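Local coordinates for VP5 (Halorubrum pleomorphic virus 6, PDB 6QGL), which serves as an envelope protein of a pleomorphic archaeal virus and probably drives fusion of the viral and host membranes, at residues I372-V386 / V394-G407. Sequence-based numbering, arbitrary orientation.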
loop_
_atom_site.group_PDB
_atom_site.type_symbol
_atom_site.label_atom_id
_atom_site.label_comp_id
_atom_site.label_asym_id
_atom_site.label_seq_id
_atom_site.Cartn_x
_atom_site.Cartn_y
_atom_site.Cartn_z
ATOM N N ILE A 372 10.729 6.252 34.359
ATOM C CA ILE A 372 11.641 5.727 33.336
ATOM C C ILE A 372 11.607 6.707 32.152
ATOM O O ILE A 372 10.522 7.054 31.687
ATOM C CB ILE A 372 11.222 4.288 32.898
ATOM C CG1 ILE A 372 11.164 3.320 34.098
ATOM C CG2 ILE A 372 12.128 3.744 31.781
ATOM C CD1 ILE A 372 10.257 2.131 33.889
ATOM N N THR A 373 12.783 7.150 31.671
ATOM C CA THR A 373 12.869 8.087 30.548
ATOM C C THR A 373 13.608 7.471 29.358
ATOM O O THR A 373 14.661 6.857 29.533
ATOM C CB THR A 373 13.464 9.442 30.992
ATOM O OG1 THR A 373 12.895 9.835 32.242
ATOM C CG2 THR A 373 13.238 10.551 29.967
ATOM N N ILE A 374 13.043 7.648 28.151
ATOM C CA ILE A 374 13.603 7.179 26.877
ATOM C C ILE A 374 13.978 8.395 26.009
ATOM O O ILE A 374 13.330 9.436 26.126
ATOM C CB ILE A 374 12.681 6.147 26.164
ATOM C CG1 ILE A 374 11.288 6.738 25.836
ATOM C CG2 ILE A 374 12.566 4.864 27.003
ATOM C CD1 ILE A 374 10.425 5.945 24.860
ATOM N N THR A 375 15.036 8.282 25.179
ATOM C CA THR A 375 15.534 9.403 24.365
ATOM C C THR A 375 15.100 9.351 22.878
ATOM O O THR A 375 15.633 10.105 22.056
ATOM C CB THR A 375 17.063 9.543 24.509
ATOM O OG1 THR A 375 17.704 8.389 23.968
ATOM C CG2 THR A 375 17.507 9.766 25.947
ATOM N N SER A 376 14.123 8.491 22.544
ATOM C CA SER A 376 13.582 8.347 21.188
ATOM C C SER A 376 12.089 8.035 21.239
ATOM O O SER A 376 11.601 7.578 22.272
ATOM C CB SER A 376 14.330 7.267 20.412
ATOM O OG SER A 376 15.569 7.755 19.926
ATOM N N GLU A 377 11.358 8.309 20.140
ATOM C CA GLU A 377 9.915 8.073 20.062
ATOM C C GLU A 377 9.578 6.571 20.079
ATOM O O GLU A 377 10.120 5.823 19.258
ATOM C CB GLU A 377 9.298 8.778 18.834
ATOM C CG GLU A 377 7.773 8.753 18.796
ATOM C CD GLU A 377 7.078 9.987 18.249
ATOM O OE1 GLU A 377 7.510 10.507 17.195
ATOM O OE2 GLU A 377 6.080 10.422 18.869
ATOM N N PRO A 378 8.696 6.121 21.010
ATOM C CA PRO A 378 8.318 4.698 21.031
ATOM C C PRO A 378 7.499 4.332 19.794
ATOM O O PRO A 378 6.695 5.144 19.325
ATOM C CB PRO A 378 7.507 4.564 22.322
ATOM C CG PRO A 378 6.955 5.915 22.568
ATOM C CD PRO A 378 7.974 6.886 22.050
ATOM N N TYR A 379 7.735 3.133 19.245
ATOM C CA TYR A 379 7.068 2.663 18.032
ATOM C C TYR A 379 5.632 2.227 18.290
ATOM O O TYR A 379 5.364 1.532 19.273
ATOM C CB TYR A 379 7.865 1.527 17.366
ATOM C CG TYR A 379 9.349 1.782 17.188
ATOM C CD1 TYR A 379 9.819 3.012 16.730
ATOM C CD2 TYR A 379 10.277 0.764 17.379
ATOM C CE1 TYR A 379 11.179 3.238 16.524
ATOM C CE2 TYR A 379 11.641 0.979 17.180
ATOM C CZ TYR A 379 12.088 2.217 16.748
ATOM O OH TYR A 379 13.430 2.433 16.545
ATOM N N GLU A 380 4.711 2.633 17.391
ATOM C CA GLU A 380 3.276 2.317 17.446
ATOM C C GLU A 380 3.059 0.811 17.245
ATOM O O GLU A 380 3.619 0.225 16.315
ATOM C CB GLU A 380 2.487 3.133 16.395
ATOM C CG GLU A 380 2.483 4.642 16.624
ATOM C CD GLU A 380 1.701 5.504 15.643
ATOM O OE1 GLU A 380 1.356 5.015 14.542
ATOM O OE2 GLU A 380 1.442 6.683 15.977
ATOM N N GLY A 381 2.283 0.205 18.143
ATOM C CA GLY A 381 1.992 -1.225 18.118
ATOM C C GLY A 381 3.032 -2.088 18.810
ATOM O O GLY A 381 2.986 -3.318 18.695
ATOM N N THR A 382 3.992 -1.455 19.518
ATOM C CA THR A 382 5.043 -2.152 20.269
ATOM C C THR A 382 5.083 -1.663 21.705
ATOM O O THR A 382 4.700 -0.525 21.986
ATOM C CB THR A 382 6.448 -2.010 19.632
ATOM O OG1 THR A 382 6.916 -0.667 19.754
ATOM C CG2 THR A 382 6.517 -2.493 18.189
ATOM N N ALA A 383 5.579 -2.518 22.607
ATOM C CA ALA A 383 5.756 -2.203 24.018
ATOM C C ALA A 383 7.231 -2.308 24.372
ATOM O O ALA A 383 7.900 -3.253 23.938
ATOM C CB ALA A 383 4.940 -3.152 24.882
ATOM N N ILE A 384 7.751 -1.320 25.124
ATOM C CA ILE A 384 9.145 -1.320 25.566
ATOM C C ILE A 384 9.192 -2.053 26.899
ATOM O O ILE A 384 8.577 -1.608 27.873
ATOM C CB ILE A 384 9.794 0.097 25.624
ATOM C CG1 ILE A 384 9.721 0.801 24.250
ATOM C CG2 ILE A 384 11.254 0.013 26.116
ATOM C CD1 ILE A 384 9.827 2.307 24.293
ATOM N N GLU A 385 9.872 -3.209 26.912
ATOM C CA GLU A 385 10.047 -4.051 28.093
ATOM C C GLU A 385 11.330 -3.612 28.787
ATOM O O GLU A 385 12.429 -3.901 28.309
ATOM C CB GLU A 385 10.090 -5.546 27.718
ATOM C CG GLU A 385 8.780 -6.090 27.172
ATOM C CD GLU A 385 8.693 -7.602 27.108
ATOM O OE1 GLU A 385 7.770 -8.168 27.739
ATOM O OE2 GLU A 385 9.543 -8.224 26.431
ATOM N N VAL A 386 11.178 -2.855 29.882
ATOM C CA VAL A 386 12.288 -2.299 30.656
ATOM C C VAL A 386 12.632 -3.227 31.820
ATOM O O VAL A 386 11.772 -3.509 32.654
ATOM C CB VAL A 386 11.981 -0.851 31.140
ATOM C CG1 VAL A 386 13.180 -0.238 31.861
ATOM C CG2 VAL A 386 11.537 0.040 29.983
ATOM N N VAL A 394 9.034 -4.328 33.436
ATOM C CA VAL A 394 7.793 -3.596 33.212
ATOM C C VAL A 394 7.585 -3.456 31.706
ATOM O O VAL A 394 8.515 -3.075 30.992
ATOM C CB VAL A 394 7.719 -2.245 33.992
ATOM C CG1 VAL A 394 8.890 -1.318 33.665
ATOM C CG2 VAL A 394 6.386 -1.537 33.768
ATOM N N SER A 395 6.391 -3.822 31.218
ATOM C CA SER A 395 6.056 -3.699 29.802
ATOM C C SER A 395 5.251 -2.421 29.619
ATOM O O SER A 395 4.195 -2.257 30.240
ATOM C CB SER A 395 5.287 -4.918 29.304
ATOM O OG SER A 395 5.114 -4.853 27.898
ATOM N N VAL A 396 5.790 -1.485 28.827
ATOM C CA VAL A 396 5.148 -0.193 28.606
ATOM C C VAL A 396 4.757 -0.034 27.137
ATOM O O VAL A 396 5.651 0.126 26.301
ATOM C CB VAL A 396 6.005 1.009 29.103
ATOM C CG1 VAL A 396 5.170 2.285 29.159
ATOM C CG2 VAL A 396 6.649 0.731 30.461
ATOM N N PRO A 397 3.442 -0.037 26.799
ATOM C CA PRO A 397 3.048 0.187 25.394
ATOM C C PRO A 397 3.278 1.649 25.016
ATOM O O PRO A 397 3.117 2.520 25.872
ATOM C CB PRO A 397 1.557 -0.169 25.382
ATOM C CG PRO A 397 1.095 0.100 26.752
ATOM C CD PRO A 397 2.256 -0.157 27.675
ATOM N N ALA A 398 3.655 1.922 23.751
ATOM C CA ALA A 398 3.947 3.280 23.270
ATOM C C ALA A 398 2.930 4.344 23.708
ATOM O O ALA A 398 3.336 5.437 24.112
ATOM C CB ALA A 398 4.097 3.286 21.762
ATOM N N ALA A 399 1.623 4.000 23.682
ATOM C CA ALA A 399 0.511 4.875 24.071
ATOM C C ALA A 399 0.569 5.359 25.528
ATOM O O ALA A 399 -0.068 6.364 25.858
ATOM C CB ALA A 399 -0.813 4.179 23.803
ATOM N N ASP A 400 1.324 4.652 26.390
ATOM C CA ASP A 400 1.469 4.987 27.808
ATOM C C ASP A 400 2.668 5.913 28.099
ATOM O O ASP A 400 2.767 6.450 29.206
ATOM C CB ASP A 400 1.511 3.708 28.662
ATOM C CG ASP A 400 0.271 2.826 28.582
ATOM O OD1 ASP A 400 -0.565 3.048 27.675
ATOM O OD2 ASP A 400 0.150 1.899 29.408
ATOM N N TRP A 401 3.556 6.114 27.103
ATOM C CA TRP A 401 4.729 6.987 27.210
ATOM C C TRP A 401 4.322 8.452 27.012
ATOM O O TRP A 401 3.804 8.811 25.952
ATOM C CB TRP A 401 5.808 6.587 26.188
ATOM C CG TRP A 401 6.506 5.296 26.493
ATOM C CD1 TRP A 401 6.282 4.086 25.908
ATOM C CD2 TRP A 401 7.570 5.098 27.434
ATOM N NE1 TRP A 401 7.137 3.143 26.428
ATOM C CE2 TRP A 401 7.937 3.735 27.370
ATOM C CE3 TRP A 401 8.251 5.940 28.330
ATOM C CZ2 TRP A 401 8.944 3.191 28.178
ATOM C CZ3 TRP A 401 9.252 5.402 29.123
ATOM C CH2 TRP A 401 9.587 4.044 29.047
ATOM N N THR A 402 4.549 9.289 28.040
ATOM C CA THR A 402 4.216 10.717 28.032
ATOM C C THR A 402 5.349 11.531 27.389
ATOM O O THR A 402 6.498 11.425 27.820
ATOM C CB THR A 402 3.884 11.199 29.460
ATOM O OG1 THR A 402 2.986 10.277 30.082
ATOM C CG2 THR A 402 3.278 12.596 29.486
ATOM N N ASP A 403 5.016 12.347 26.370
ATOM C CA ASP A 403 5.970 13.207 25.658
ATOM C C ASP A 403 6.325 14.426 26.515
ATOM O O ASP A 403 5.426 15.138 26.970
ATOM C CB ASP A 403 5.385 13.652 24.298
ATOM C CG ASP A 403 6.379 14.192 23.274
ATOM O OD1 ASP A 403 7.421 14.754 23.685
ATOM O OD2 ASP A 403 6.101 14.075 22.061
ATOM N N ASN A 404 7.635 14.663 26.730
ATOM C CA ASN A 404 8.129 15.804 27.514
ATOM C C ASN A 404 8.376 17.030 26.625
ATOM O O ASN A 404 8.494 18.145 27.140
ATOM C CB ASN A 404 9.416 15.445 28.279
ATOM C CG ASN A 404 9.354 14.193 29.125
ATOM O OD1 ASN A 404 8.422 13.969 29.909
ATOM N ND2 ASN A 404 10.373 13.359 29.002
ATOM N N GLY A 405 8.471 16.806 25.312
ATOM C CA GLY A 405 8.735 17.849 24.325
ATOM C C GLY A 405 10.198 18.250 24.260
ATOM O O GLY A 405 10.554 19.198 23.556
ATOM N N ASP A 406 11.051 17.522 25.005
ATOM C CA ASP A 406 12.499 17.706 25.116
ATOM C C ASP A 406 13.230 16.716 24.188
ATOM O O ASP A 406 14.463 16.693 24.131
ATOM C CB ASP A 406 12.907 17.463 26.587
ATOM C CG ASP A 406 14.342 17.797 26.964
ATOM O OD1 ASP A 406 15.038 18.446 26.154
ATOM O OD2 ASP A 406 14.763 17.429 28.081
ATOM N N GLY A 407 12.455 15.922 23.458
ATOM C CA GLY A 407 12.968 14.863 22.601
ATOM C C GLY A 407 13.083 13.590 23.416
ATOM O O GLY A 407 13.702 12.613 22.983
#
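With CG set beside its own backbone N (chi1 -71°), Trp401 swings its indole in among Ile372, Ile374, Pro378 and Ile384, while Ile374 turns CG1 between its backbone N and carbonyl carbon (chi1 60°), a rotamer that lays CD1 on the ring. Ile374 CD1 sits over the centre of one face, 4.1 Å from the centroid of the Trp401 six-membered ring, a CH-pi contact; Val396 CG1 covers the opposite face nearer the rim. Ile374 CG2 and Ile372 CG2 both press on Trp401 CH2, each at 3.7 Å, and Ile372 O lies at the ring edge, in its plane. Ile384 comes across at about a right angle, CD1 3.5 Å from Trp401 NE1. The indole N-H is held loosely, by a weak bond to Val396 O. Pro378 CB comes obliquely on the pyrrole end, 3.8 Å from Trp401 CD1, and also packs on Ala398 CB. Tip to tip, Ile372 CD1 meets Val394 CG1 beyond the ring. Paired backbone bonds join Ile384 to Val396 and Val386 to Val394; one more runs from Ala398 N, just past the strand, to Thr382 O at 3.2 Å. On the sheet face opposite Ile384 and Val396, Ala383 CB touches Ser395 OG, and Glu385 forms a salt bridge with Arg428. Strands 382-388 and 393-397 form an antiparallel beta hairpin whose Ile384/Val396 side, with strand 371-374 and Pro378, packs round buried Trp401 as a small hydrophobic core.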